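Local coordinates for TRAP dicarboxylate ABC transporter, substrate-binding protein (Roseobacter denitrificans, PDB 4OVQ) that binds beta-D-glucuronate in the periplasm and probably delivers it to a TRAP transporter for uptake, at residues G28-V33 with I84-L89; A41-A46 with M61-T66; K133-L138 with C235-I240; G35-V40 with D267-R272. All blocks are in the same frame, centred on the assembly; numbering follows the deposited sequence.

Contact 1: residues G28-V33 with I84-L89. With BDP (beta-D-glucopyranuronic acid), chain C.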
loop_
_atom_site.group_PDB
_atom_site.type_symbol
_atom_site.label_atom_id
_atom_site.label_comp_id
_atom_site.label_asym_id
_atom_site.label_seq_id
_atom_site.Cartn_x
_atom_site.Cartn_y
_atom_site.Cartn_z
ATOM N N GLY A 28 12.951 -5.119 -11.737
ATOM C CA GLY A 28 11.970 -4.531 -10.848
ATOM C C GLY A 28 10.807 -5.446 -10.513
ATOM O O GLY A 28 10.409 -6.288 -11.320
ATOM N N TRP A 29 10.248 -5.248 -9.320
ATOM C CA TRP A 29 9.108 -6.022 -8.828
ATOM C C TRP A 29 7.830 -5.219 -8.746
ATOM O O TRP A 29 7.841 -4.050 -8.305
ATOM C CB TRP A 29 9.457 -6.575 -7.435
ATOM C CG TRP A 29 8.473 -7.434 -6.733
ATOM C CD1 TRP A 29 8.497 -8.808 -6.664
ATOM C CD2 TRP A 29 7.362 -7.013 -5.925
ATOM N NE1 TRP A 29 7.457 -9.247 -5.903
ATOM C CE2 TRP A 29 6.740 -8.178 -5.434
ATOM C CE3 TRP A 29 6.815 -5.765 -5.595
ATOM C CZ2 TRP A 29 5.592 -8.139 -4.614
ATOM C CZ3 TRP A 29 5.669 -5.719 -4.812
ATOM C CH2 TRP A 29 5.101 -6.899 -4.278
ATOM N N ASN A 30 6.737 -5.834 -9.157
ATOM C CA ASN A 30 5.400 -5.300 -8.950
ATOM C C ASN A 30 4.470 -6.485 -8.755
ATOM O O ASN A 30 4.597 -7.496 -9.469
ATOM C CB ASN A 30 4.981 -4.451 -10.174
ATOM C CG ASN A 30 3.470 -4.193 -10.254
ATOM O OD1 ASN A 30 2.846 -3.855 -9.269
ATOM N ND2 ASN A 30 2.875 -4.319 -11.449
ATOM N N ILE A 31 3.531 -6.400 -7.816
ATOM C CA ILE A 31 2.656 -7.535 -7.516
ATOM C C ILE A 31 1.438 -7.636 -8.432
ATOM O O ILE A 31 0.787 -8.682 -8.464
ATOM C CB ILE A 31 2.210 -7.511 -6.026
ATOM C CG1 ILE A 31 1.812 -8.895 -5.486
ATOM C CG2 ILE A 31 1.137 -6.469 -5.785
ATOM C CD1 ILE A 31 1.912 -8.949 -3.925
ATOM N N HIS A 32 1.146 -6.583 -9.204
ATOM C CA HIS A 32 -0.156 -6.430 -9.859
ATOM C C HIS A 32 -0.248 -7.064 -11.246
ATOM O O HIS A 32 0.764 -7.404 -11.854
ATOM C CB HIS A 32 -0.606 -4.963 -9.863
ATOM C CG HIS A 32 -0.930 -4.472 -8.493
ATOM N ND1 HIS A 32 -2.085 -4.842 -7.838
ATOM C CD2 HIS A 32 -0.230 -3.698 -7.625
ATOM C CE1 HIS A 32 -2.087 -4.314 -6.627
ATOM N NE2 HIS A 32 -0.979 -3.609 -6.472
ATOM N N VAL A 33 -1.477 -7.183 -11.714
ATOM C CA VAL A 33 -1.749 -7.823 -13.005
ATOM C C VAL A 33 -1.774 -6.838 -14.148
ATOM O O VAL A 33 -1.535 -5.644 -13.950
ATOM C CB VAL A 33 -3.078 -8.535 -12.961
ATOM C CG1 VAL A 33 -3.058 -9.592 -11.869
ATOM C CG2 VAL A 33 -4.172 -7.533 -12.722
ATOM N N ILE A 84 14.809 -2.509 -8.057
ATOM C CA ILE A 84 13.619 -1.665 -8.059
ATOM C C ILE A 84 12.422 -2.429 -7.540
ATOM O O ILE A 84 12.243 -3.614 -7.853
ATOM C CB ILE A 84 13.314 -1.161 -9.506
ATOM C CG1 ILE A 84 14.412 -0.207 -9.990
ATOM C CG2 ILE A 84 11.949 -0.530 -9.569
ATOM C CD1 ILE A 84 14.437 1.151 -9.324
ATOM N N GLY A 85 11.559 -1.727 -6.807
ATOM C CA GLY A 85 10.243 -2.263 -6.484
ATOM C C GLY A 85 9.213 -1.151 -6.446
ATOM O O GLY A 85 9.514 -0.009 -6.142
ATOM N N ASN A 86 7.988 -1.469 -6.817
ATOM C CA ASN A 86 6.848 -0.671 -6.421
ATOM C C ASN A 86 6.280 -1.356 -5.181
ATOM O O ASN A 86 5.652 -2.409 -5.280
ATOM C CB ASN A 86 5.819 -0.593 -7.563
ATOM C CG ASN A 86 4.401 -0.293 -7.082
ATOM O OD1 ASN A 86 3.429 -0.850 -7.591
ATOM N ND2 ASN A 86 4.281 0.565 -6.087
ATOM N N PHE A 87 6.531 -0.757 -4.034
ATOM C CA PHE A 87 6.130 -1.297 -2.760
ATOM C C PHE A 87 5.036 -0.440 -2.088
ATOM O O PHE A 87 5.160 0.790 -1.933
ATOM C CB PHE A 87 7.328 -1.426 -1.805
ATOM C CG PHE A 87 8.390 -2.358 -2.273
ATOM C CD1 PHE A 87 8.057 -3.557 -2.872
ATOM C CD2 PHE A 87 9.726 -2.018 -2.093
ATOM C CE1 PHE A 87 9.046 -4.425 -3.314
ATOM C CE2 PHE A 87 10.729 -2.865 -2.513
ATOM C CZ PHE A 87 10.388 -4.067 -3.116
ATOM N N ASN A 88 3.994 -1.125 -1.632
ATOM C CA ASN A 88 3.067 -0.534 -0.664
ATOM C C ASN A 88 3.812 -0.292 0.648
ATOM O O ASN A 88 4.635 -1.118 1.056
ATOM C CB ASN A 88 1.965 -1.538 -0.414
ATOM C CG ASN A 88 0.802 -0.988 0.400
ATOM O OD1 ASN A 88 0.751 -1.171 1.629
ATOM N ND2 ASN A 88 -0.182 -0.417 -0.279
ATOM N N LEU A 89 3.551 0.812 1.333
ATOM C CA LEU A 89 4.290 1.073 2.581
ATOM C C LEU A 89 3.899 0.176 3.751
ATOM O O LEU A 89 4.638 0.082 4.718
ATOM C CB LEU A 89 4.232 2.553 2.973
ATOM C CG LEU A 89 5.504 3.284 2.540
ATOM C CD1 LEU A 89 5.669 3.342 1.043
ATOM C CD2 LEU A 89 5.557 4.693 3.154
HETATM C C1 BDP C . -2.674 -3.628 -2.395
HETATM C C2 BDP C . -1.265 -3.135 -2.600
HETATM C C3 BDP C . -0.418 -4.316 -2.789
HETATM C C4 BDP C . -0.498 -5.208 -1.596
HETATM C C5 BDP C . -1.928 -5.622 -1.344
HETATM C C6 BDP C . -2.091 -6.502 -0.094
HETATM O O2 BDP C . -1.298 -2.357 -3.844
HETATM O O3 BDP C . 0.962 -3.791 -2.820
HETATM O O4 BDP C . 0.355 -6.411 -1.806
HETATM O O5 BDP C . -2.774 -4.488 -1.209
HETATM O O6A BDP C . -1.177 -7.329 0.197
HETATM O O1 BDP C . -3.590 -2.594 -2.177
HETATM O O6B BDP C . -3.219 -6.421 0.451
HETATM O O HOH W 1 3.689 -3.701 -6.597
#
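Trp29 and Gly85 pair as neighbours in two parallel strands. Trp29 N donates to Ile84 O at 3.0 Å. Asn86 N donates to Trp29 O, also at 3.0 Å, in a nearly straight bond of 169°. Among apolar contacts, Trp29 meets Phe87. With CG anti to its backbone N (chi1 -178°), the indole turns its CE3 corner to Phe87 CE1 at 3.5 Å. The two planes stand 45° apart. Asn86 O lies at the edge of the same indole. Water, side-chain and ligand contacts follow where the strand pairing ends. A water links Ile31 N, whose proton it accepts, to Asn86 O 2.7 Å away. The side chains of Asn30 and Asn86 run side by side. Thr39 bonds Asn30 ND2; Asn38 bonds Asn86 OD1, and Glu234 bonds Asn86 ND2. His32 NE2 donates to O2 of the bound beta-D-glucuronate at 2.9 Å, with O2 in the ring plane. Asn88 CB and Ile31 CD1 also approach the sugar. The pair thus brings the C-terminal ends of these two strands to the ligand pocket. Strand 58-62 lies beyond strand 25-29, and strand 234-239 beyond 84-88. Helix 70-79 packs on Trp29 and Phe87, and helix 37-52 on Ile84 and Asn86.

Contact 2: residues A41-A46 with M61-T66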
loop_
_atom_site.group_PDB
_atom_site.type_symbol
_atom_site.label_atom_id
_atom_site.label_comp_id
_atom_site.label_asym_id
_atom_site.label_seq_id
_atom_site.Cartn_x
_atom_site.Cartn_y
_atom_site.Cartn_z
ATOM N N ALA A 41 2.058 2.010 -15.063
ATOM C CA ALA A 41 2.950 3.101 -14.632
ATOM C C ALA A 41 4.404 2.645 -14.420
ATOM O O ALA A 41 5.328 3.415 -14.682
ATOM C CB ALA A 41 2.410 3.788 -13.368
HETATM N N MSE A 42 4.623 1.437 -13.898
HETATM C CA MSE A 42 5.979 0.959 -13.789
HETATM C C MSE A 42 6.596 0.675 -15.164
HETATM O O MSE A 42 7.796 0.849 -15.342
HETATM C CB MSE A 42 6.046 -0.283 -12.845
HETATM C CG MSE A 42 5.774 0.051 -11.379
HETATM SE SE MSE A 42 7.131 1.235 -10.617
HETATM C CE MSE A 42 8.516 -0.133 -10.392
ATOM N N ASP A 43 5.781 0.215 -16.108
ATOM C CA ASP A 43 6.249 0.086 -17.494
ATOM C C ASP A 43 6.687 1.457 -17.986
ATOM O O ASP A 43 7.733 1.603 -18.631
ATOM C CB ASP A 43 5.172 -0.527 -18.417
ATOM C CG ASP A 43 5.043 -2.036 -18.243
ATOM O OD1 ASP A 43 6.029 -2.636 -17.768
ATOM O OD2 ASP A 43 3.964 -2.580 -18.564
ATOM N N LYS A 44 5.911 2.464 -17.646
ATOM C CA LYS A 44 6.252 3.824 -18.048
ATOM C C LYS A 44 7.542 4.320 -17.385
ATOM O O LYS A 44 8.370 5.007 -18.022
ATOM C CB LYS A 44 5.080 4.765 -17.783
ATOM C CG LYS A 44 5.306 6.198 -18.336
ATOM C CD LYS A 44 5.516 6.252 -19.876
ATOM C CE LYS A 44 4.371 5.596 -20.640
ATOM N NZ LYS A 44 4.410 5.879 -22.138
ATOM N N PHE A 45 7.722 3.992 -16.107
ATOM C CA PHE A 45 8.956 4.287 -15.419
ATOM C C PHE A 45 10.127 3.644 -16.147
ATOM O O PHE A 45 11.131 4.307 -16.431
ATOM C CB PHE A 45 8.878 3.840 -13.972
ATOM C CG PHE A 45 10.195 3.943 -13.213
ATOM C CD1 PHE A 45 10.887 5.172 -13.105
ATOM C CD2 PHE A 45 10.733 2.828 -12.595
ATOM C CE1 PHE A 45 12.075 5.270 -12.385
ATOM C CE2 PHE A 45 11.931 2.910 -11.862
ATOM C CZ PHE A 45 12.606 4.134 -11.746
ATOM N N ALA A 46 9.985 2.376 -16.519
ATOM C CA ALA A 46 11.068 1.701 -17.231
ATOM C C ALA A 46 11.329 2.378 -18.586
ATOM O O ALA A 46 12.460 2.619 -18.936
ATOM C CB ALA A 46 10.754 0.211 -17.401
HETATM N N MSE A 61 10.736 -5.192 -15.831
HETATM C CA MSE A 61 9.720 -5.474 -14.823
HETATM C C MSE A 61 9.262 -6.928 -14.819
HETATM O O MSE A 61 9.088 -7.542 -15.869
HETATM C CB MSE A 61 8.496 -4.594 -15.034
HETATM C CG MSE A 61 8.743 -3.082 -14.837
HETATM SE SE MSE A 61 9.426 -2.597 -13.080
HETATM C CE MSE A 61 8.065 -3.543 -12.024
ATOM N N PHE A 62 9.080 -7.447 -13.609
ATOM C CA PHE A 62 8.373 -8.684 -13.377
ATOM C C PHE A 62 7.112 -8.341 -12.599
ATOM O O PHE A 62 7.168 -8.115 -11.361
ATOM C CB PHE A 62 9.283 -9.643 -12.604
ATOM C CG PHE A 62 10.526 -10.016 -13.359
ATOM C CD1 PHE A 62 11.586 -9.138 -13.446
ATOM C CD2 PHE A 62 10.628 -11.236 -14.008
ATOM C CE1 PHE A 62 12.726 -9.452 -14.152
ATOM C CE2 PHE A 62 11.764 -11.559 -14.714
ATOM C CZ PHE A 62 12.814 -10.665 -14.790
ATOM N N HIS A 63 6.002 -8.231 -13.314
ATOM C CA HIS A 63 4.699 -7.947 -12.748
ATOM C C HIS A 63 4.069 -9.224 -12.172
ATOM O O HIS A 63 4.647 -10.303 -12.252
ATOM C CB HIS A 63 3.787 -7.371 -13.820
ATOM C CG HIS A 63 4.331 -6.128 -14.463
ATOM N ND1 HIS A 63 4.671 -5.004 -13.744
ATOM C CD2 HIS A 63 4.562 -5.825 -15.758
ATOM C CE1 HIS A 63 5.120 -4.070 -14.564
ATOM N NE2 HIS A 63 5.045 -4.539 -15.797
ATOM N N GLY A 64 2.864 -9.084 -11.627
ATOM C CA GLY A 64 2.137 -10.238 -11.124
ATOM C C GLY A 64 2.803 -10.969 -9.977
ATOM O O GLY A 64 2.432 -12.113 -9.713
ATOM N N GLY A 65 3.773 -10.366 -9.282
ATOM C CA GLY A 65 4.357 -11.015 -8.120
ATOM C C GLY A 65 5.150 -12.286 -8.400
ATOM O O GLY A 65 5.446 -13.065 -7.489
ATOM N N THR A 66 5.521 -12.482 -9.664
ATOM C CA THR A 66 6.145 -13.750 -10.064
ATOM C C THR A 66 7.537 -13.893 -9.431
ATOM O O THR A 66 8.068 -14.999 -9.323
ATOM C CB THR A 66 6.179 -13.919 -11.610
ATOM O OG1 THR A 66 7.064 -12.955 -12.169
ATOM C CG2 THR A 66 4.744 -13.748 -12.221
#
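His63 and Asp43 meet through one hydrogen bond, His63 NE2 to Asp43 OD1, at 2.9 Å. The bond is fairly straight, with 160° at the hydrogen. OD1 sits in the plane of the imidazole, at its edge. The carboxylate is turned 73° against the ring, and the N-H reaches OD1 from above the carboxylate plane. Asp43 OD2 stays farther from His63 NE2, at 3.6 Å.

Next to this pair lie two selenomethionines, Met42 and Met61. Their chains cross at about a right angle. Met42 CE rests 3.8 Å from Met61 SE and equally near Met61 CE. Both chains bend at chi2 and chi3, and Met61 folds back so that its CE also reaches Met42 CB at 3.9 Å. Met61 CG lies 4.0 Å from Asp43 OD1, so the apolar and polar parts adjoin.

Farther out, Asn30 ND2 donates to His63 ND1, which leaves NE2 as the protonated nitrogen facing Asp43. A type I' turn from His63 to Thr66 follows the strand, with Gly64 and Gly65 at positive phi. Ile84, Asn86 and Tyr141 also touch Met42. Within the beta-alpha-beta unit of strand 25-29, helix 37-52 and strand 58-62, the contact joins the helix to the end of strand 58-62 and the turn that follows.

Asn30, His63 and Asp43 form a short polar chain. The carboxylate would favour a protonated NE2, while the amide donor at ND1 would probably disfavour a second proton, consistent with a neutral imidazole.

Contact 3: residues K133-L138 with C235-I240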
loop_
_atom_site.group_PDB
_atom_site.type_symbol
_atom_site.label_atom_id
_atom_site.label_comp_id
_atom_site.label_asym_id
_atom_site.label_seq_id
_atom_site.Cartn_x
_atom_site.Cartn_y
_atom_site.Cartn_z
ATOM N N LYS A 133 17.407 2.506 6.071
ATOM C CA LYS A 133 17.356 1.045 5.958
ATOM C C LYS A 133 17.629 0.520 4.544
ATOM O O LYS A 133 17.263 -0.608 4.225
ATOM C CB LYS A 133 15.990 0.522 6.422
ATOM C CG LYS A 133 15.656 0.829 7.866
ATOM C CD LYS A 133 16.522 0.044 8.851
ATOM C CE LYS A 133 16.272 0.524 10.251
ATOM N NZ LYS A 133 16.470 -0.569 11.226
ATOM N N GLY A 134 18.258 1.337 3.702
ATOM C CA GLY A 134 18.790 0.880 2.436
ATOM C C GLY A 134 17.843 0.941 1.251
ATOM O O GLY A 134 18.136 0.417 0.177
ATOM N N ILE A 135 16.691 1.566 1.465
ATOM C CA ILE A 135 15.707 1.668 0.398
ATOM C C ILE A 135 15.260 3.103 0.131
ATOM O O ILE A 135 14.637 3.748 0.966
ATOM C CB ILE A 135 14.502 0.776 0.650
ATOM C CG1 ILE A 135 13.726 1.186 1.872
ATOM C CG2 ILE A 135 14.893 -0.694 0.711
ATOM C CD1 ILE A 135 12.788 0.112 2.325
ATOM N N GLN A 136 15.605 3.604 -1.041
ATOM C CA GLN A 136 15.329 5.003 -1.371
ATOM C C GLN A 136 13.979 5.156 -2.118
ATOM O O GLN A 136 13.817 4.627 -3.223
ATOM C CB GLN A 136 16.469 5.497 -2.254
ATOM C CG GLN A 136 16.247 6.793 -2.961
ATOM C CD GLN A 136 16.579 7.920 -2.084
ATOM O OE1 GLN A 136 17.691 7.989 -1.545
ATOM N NE2 GLN A 136 15.610 8.789 -1.854
ATOM N N PRO A 137 12.992 5.848 -1.528
ATOM C CA PRO A 137 11.806 6.142 -2.347
ATOM C C PRO A 137 12.085 7.259 -3.350
ATOM O O PRO A 137 12.768 8.222 -3.027
ATOM C CB PRO A 137 10.766 6.578 -1.317
ATOM C CG PRO A 137 11.626 7.241 -0.266
ATOM C CD PRO A 137 12.876 6.425 -0.169
ATOM N N LEU A 138 11.623 7.061 -4.569
ATOM C CA LEU A 138 11.810 7.978 -5.688
ATOM C C LEU A 138 10.557 8.753 -6.047
ATOM O O LEU A 138 10.664 9.855 -6.572
ATOM C CB LEU A 138 12.255 7.214 -6.927
ATOM C CG LEU A 138 13.579 6.466 -6.811
ATOM C CD1 LEU A 138 13.758 5.616 -8.071
ATOM C CD2 LEU A 138 14.766 7.424 -6.635
ATOM N N CYS A 235 5.295 3.450 -3.083
ATOM C CA CYS A 235 6.387 4.153 -3.693
ATOM C C CYS A 235 6.983 3.360 -4.859
ATOM O O CYS A 235 6.755 2.152 -4.986
ATOM C CB CYS A 235 7.458 4.455 -2.647
ATOM S SG CYS A 235 8.312 2.957 -2.056
ATOM N N ILE A 236 7.746 4.052 -5.679
ATOM C CA ILE A 236 8.771 3.469 -6.503
ATOM C C ILE A 236 10.028 3.525 -5.642
ATOM O O ILE A 236 10.405 4.640 -5.232
ATOM C CB ILE A 236 8.981 4.273 -7.823
ATOM C CG1 ILE A 236 7.673 4.420 -8.617
ATOM C CG2 ILE A 236 10.085 3.632 -8.679
ATOM C CD1 ILE A 236 7.821 5.196 -9.900
ATOM N N CYS A 237 10.652 2.362 -5.381
ATOM C CA CYS A 237 11.727 2.078 -4.380
ATOM C C CYS A 237 12.976 1.714 -5.213
ATOM O O CYS A 237 12.860 0.993 -6.207
ATOM C CB CYS A 237 11.382 0.861 -3.367
ATOM S SG CYS A 237 12.372 0.805 -1.968
ATOM N N ILE A 238 14.147 2.213 -4.834
ATOM C CA ILE A 238 15.413 1.708 -5.399
ATOM C C ILE A 238 16.375 1.378 -4.259
ATOM O O ILE A 238 16.462 2.084 -3.247
ATOM C CB ILE A 238 16.088 2.720 -6.411
ATOM C CG1 ILE A 238 17.282 2.083 -7.154
ATOM C CG2 ILE A 238 16.475 4.017 -5.722
ATOM C CD1 ILE A 238 17.779 2.879 -8.359
ATOM N N ASN A 239 17.146 0.312 -4.469
ATOM C CA ASN A 239 18.255 -0.014 -3.598
ATOM C C ASN A 239 19.191 1.187 -3.515
ATOM O O ASN A 239 19.612 1.717 -4.547
ATOM C CB ASN A 239 18.967 -1.225 -4.167
ATOM C CG ASN A 239 20.242 -1.503 -3.468
ATOM O OD1 ASN A 239 21.310 -1.020 -3.880
ATOM N ND2 ASN A 239 20.147 -2.234 -2.367
ATOM N N ILE A 240 19.504 1.645 -2.306
ATOM C CA ILE A 240 20.216 2.913 -2.177
ATOM C C ILE A 240 21.660 2.860 -2.715
ATOM O O ILE A 240 22.171 3.866 -3.201
ATOM C CB ILE A 240 20.157 3.482 -0.754
ATOM C CG1 ILE A 240 20.378 5.004 -0.810
ATOM C CG2 ILE A 240 21.152 2.778 0.115
ATOM C CD1 ILE A 240 19.581 5.764 0.209
#
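Leu138 lays its isobutyl group over Ile238 CG2. CD1, CD2 and CG of Leu138 are each 3.9 Å from that methyl, so the branch meets it broadly. Ile238 CG2 also reaches Gln136 CB at 3.8 Å and so touches two side chains of the facing strand.

Gln136 bends at chi2 (84°), which turns its amide toward the next residue of its own strand. Gln136 NE2 donates to Pro137 O at 3.1 Å, and Pro137 O lies in the plane of the Gln136 amide. This bond fixes the amide's rotation and leaves Gln136 OE1 beside Ile240 CD1 at 3.4 Å.

The other face carries Ile135, Pro137, Cys235 and Cys237. In Cys237, chi1 of -164° swings SG alongside the carbonyl carbon, and SG comes 3.4 Å from Ile135 CB. Pro137 CB rests against Cys235 CB.

The strands are antiparallel, with their short axes at 141°. Gln136 and Ile238 form a hydrogen-bonded pair: each N donates to the other's O. Pro137 has no N-H and falls at a non-hydrogen-bonded pair with Cys237, so the pattern loses no bond there. Leu138 N to Ile236 O continues it at 2.8 Å. Ile240 N to Gly134 O closes the other end, where Gly134 also ends helix 121-132 in a Schellman motif.

Strand 135-141 is the outermost strand of its sheet in this chain. Strand 234-239 bonds on its other side to strand 84-88. Helix 121-132 covers Ile135 and Pro137, while helices 37-52 and 248-282 cover Leu138 and Ile236.

Contact 4: residues G35-V40 with D267-R272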
loop_
_atom_site.group_PDB
_atom_site.type_symbol
_atom_site.label_atom_id
_atom_site.label_comp_id
_atom_site.label_asym_id
_atom_site.label_seq_id
_atom_site.Cartn_x
_atom_site.Cartn_y
_atom_site.Cartn_z
ATOM N N GLY A 35 -2.711 -4.216 -16.912
ATOM C CA GLY A 35 -3.607 -3.087 -16.991
ATOM C C GLY A 35 -3.846 -2.348 -15.711
ATOM O O GLY A 35 -4.487 -1.278 -15.716
ATOM N N TYR A 36 -3.355 -2.913 -14.586
ATOM C CA TYR A 36 -3.475 -2.253 -13.307
ATOM C C TYR A 36 -2.656 -0.978 -13.369
ATOM O O TYR A 36 -1.594 -0.964 -14.014
ATOM C CB TYR A 36 -2.948 -3.163 -12.194
ATOM C CG TYR A 36 -3.447 -2.848 -10.816
ATOM C CD1 TYR A 36 -4.694 -3.303 -10.385
ATOM C CD2 TYR A 36 -2.657 -2.129 -9.915
ATOM C CE1 TYR A 36 -5.137 -3.014 -9.103
ATOM C CE2 TYR A 36 -3.084 -1.847 -8.635
ATOM C CZ TYR A 36 -4.330 -2.296 -8.232
ATOM O OH TYR A 36 -4.767 -2.043 -6.963
ATOM N N PRO A 37 -3.162 0.077 -12.753
ATOM C CA PRO A 37 -2.508 1.389 -12.777
ATOM C C PRO A 37 -1.022 1.276 -12.481
ATOM O O PRO A 37 -0.192 1.805 -13.227
ATOM C CB PRO A 37 -3.245 2.165 -11.688
ATOM C CG PRO A 37 -4.673 1.614 -11.796
ATOM C CD PRO A 37 -4.487 0.142 -12.114
ATOM N N ASN A 38 -0.671 0.565 -11.412
ATOM C CA ASN A 38 0.738 0.423 -11.055
ATOM C C ASN A 38 1.582 -0.300 -12.098
ATOM O O ASN A 38 2.786 -0.048 -12.279
ATOM C CB ASN A 38 0.869 -0.368 -9.749
ATOM C CG ASN A 38 0.186 0.282 -8.591
ATOM O OD1 ASN A 38 -0.889 0.857 -8.713
ATOM N ND2 ASN A 38 0.789 0.155 -7.419
ATOM N N THR A 39 0.971 -1.268 -12.750
ATOM C CA THR A 39 1.644 -2.026 -13.745
ATOM C C THR A 39 2.016 -1.156 -14.953
ATOM O O THR A 39 3.164 -1.096 -15.375
ATOM C CB THR A 39 0.731 -3.182 -14.165
ATOM O OG1 THR A 39 0.445 -3.991 -12.996
ATOM C CG2 THR A 39 1.382 -4.003 -15.179
ATOM N N VAL A 40 1.011 -0.467 -15.459
ATOM C CA VAL A 40 1.171 0.400 -16.638
ATOM C C VAL A 40 2.163 1.501 -16.278
ATOM O O VAL A 40 3.069 1.856 -17.070
ATOM C CB VAL A 40 -0.165 0.975 -17.024
ATOM C CG1 VAL A 40 -0.000 2.010 -18.139
ATOM C CG2 VAL A 40 -1.107 -0.136 -17.499
ATOM N N ASP A 267 -3.106 9.587 -12.361
ATOM C CA ASP A 267 -4.190 9.752 -13.352
ATOM C C ASP A 267 -4.855 8.411 -13.677
ATOM O O ASP A 267 -6.088 8.314 -13.771
ATOM C CB ASP A 267 -3.645 10.366 -14.644
ATOM C CG ASP A 267 -3.193 11.804 -14.469
ATOM O OD1 ASP A 267 -3.633 12.477 -13.503
ATOM O OD2 ASP A 267 -2.394 12.286 -15.313
ATOM N N LEU A 268 -4.053 7.375 -13.890
ATOM C CA LEU A 268 -4.600 6.040 -14.161
ATOM C C LEU A 268 -5.420 5.563 -12.963
ATOM O O LEU A 268 -6.486 4.970 -13.109
ATOM C CB LEU A 268 -3.501 5.014 -14.469
ATOM C CG LEU A 268 -2.665 5.246 -15.724
ATOM C CD1 LEU A 268 -1.570 4.178 -15.841
ATOM C CD2 LEU A 268 -3.585 5.246 -16.947
ATOM N N TRP A 269 -4.888 5.798 -11.769
ATOM C CA TRP A 269 -5.511 5.304 -10.539
ATOM C C TRP A 269 -6.934 5.826 -10.363
ATOM O O TRP A 269 -7.857 5.057 -10.079
ATOM C CB TRP A 269 -4.670 5.677 -9.304
ATOM C CG TRP A 269 -5.310 5.098 -8.085
ATOM C CD1 TRP A 269 -6.100 5.749 -7.176
ATOM C CD2 TRP A 269 -5.275 3.728 -7.684
ATOM N NE1 TRP A 269 -6.559 4.853 -6.225
ATOM C CE2 TRP A 269 -6.075 3.608 -6.530
ATOM C CE3 TRP A 269 -4.672 2.592 -8.208
ATOM C CZ2 TRP A 269 -6.264 2.385 -5.868
ATOM C CZ3 TRP A 269 -4.870 1.386 -7.570
ATOM C CH2 TRP A 269 -5.654 1.300 -6.392
ATOM N N ASN A 270 -7.138 7.125 -10.535
ATOM C CA ASN A 270 -8.463 7.674 -10.278
ATOM C C ASN A 270 -9.521 7.141 -11.246
ATOM O O ASN A 270 -10.648 6.848 -10.841
ATOM C CB ASN A 270 -8.423 9.209 -10.249
ATOM C CG ASN A 270 -7.834 9.752 -8.940
ATOM O OD1 ASN A 270 -6.939 10.601 -8.947
ATOM N ND2 ASN A 270 -8.341 9.259 -7.811
ATOM N N LYS A 271 -9.155 6.948 -12.505
ATOM C CA LYS A 271 -10.083 6.320 -13.449
ATOM C C LYS A 271 -10.349 4.846 -13.089
ATOM O O LYS A 271 -11.418 4.301 -13.356
ATOM C CB LYS A 271 -9.529 6.435 -14.870
ATOM C CG LYS A 271 -9.613 7.858 -15.423
ATOM C CD LYS A 271 -9.439 7.865 -16.922
ATOM C CE LYS A 271 -7.973 7.775 -17.297
ATOM N NZ LYS A 271 -7.800 7.320 -18.709
ATOM N N ARG A 272 -9.381 4.192 -12.454
ATOM C CA ARG A 272 -9.491 2.752 -12.250
ATOM C C ARG A 272 -10.364 2.443 -11.067
ATOM O O ARG A 272 -11.059 1.424 -11.064
ATOM C CB ARG A 272 -8.122 2.119 -12.029
ATOM C CG ARG A 272 -8.176 0.632 -11.760
ATOM C CD ARG A 272 -9.008 -0.053 -12.810
ATOM N NE ARG A 272 -8.994 -1.489 -12.631
ATOM C CZ ARG A 272 -8.103 -2.312 -13.172
ATOM N NH1 ARG A 272 -8.203 -3.616 -12.941
ATOM N NH2 ARG A 272 -7.162 -1.844 -13.979
#
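Arg272 meets the start of helix 37-52 along much of its length. Its CB lies 3.5 Å from Pro37 CG. Arg272 CG touches the same ring, at CG and CD. The chain then bends at chi2 (50°) and carries the guanidinium to Gly35 and Tyr36. At the tip, Arg272 NH2 comes 3.2 Å from Gly35 O, which lies near the edge of the guanidinium. Tyr36 CD1 sits over one guanidinium face.

Pro37, the first residue of helix 37-52, packs on Leu268, Trp269 and Arg272 of the other helix. Its CG also reaches Trp269 CE3 at 3.7 Å, and its CB faces Leu268 CB at 4.0 Å. One turn on, Val40 CG1 meets Leu268 CD1 at 3.5 Å. Tyr36 and Trp269 point the same way, with ring planes 68° apart. Tyr36 OH lies at the indole edge, 3.5 Å from Trp269 CZ3.

Contact across the helices is thus mostly apolar. Most of the polar ends are bonded outside it, Tyr36 OH to Ser211 and Arg272 NE to Ser276. Tyr36 and Trp269 adjoin the pocket residues His32, Asn208 and Ser211. Glu213, in a salt bridge with Arg272 NH1, probably offsets the arginine's charge.

Contacts 1 and 3 are buried and belong to one five-stranded sheet; strands 84-88 and 234-239 adjoin, so the two continue each other. Contact 1 is parallel and reaches the sugar, whereas contact 3 is antiparallel, at the sheet margin, and backbone-bonded, with mostly apolar side chains. Contacts 2 and 4 are partly buried and share helix 37-52. Contact 2 ties it to the residue just after the other outer strand by a histidine-carboxylate bond, and contact 4 packs its first turn on helix 248-282 through proline, aromatic and arginine groups. Asn38 to Asn86 joins contacts 4 and 1; Phe45 on Leu138 and Ile236 joins contacts 2 and 3. Contacts 3 and 4 do not touch.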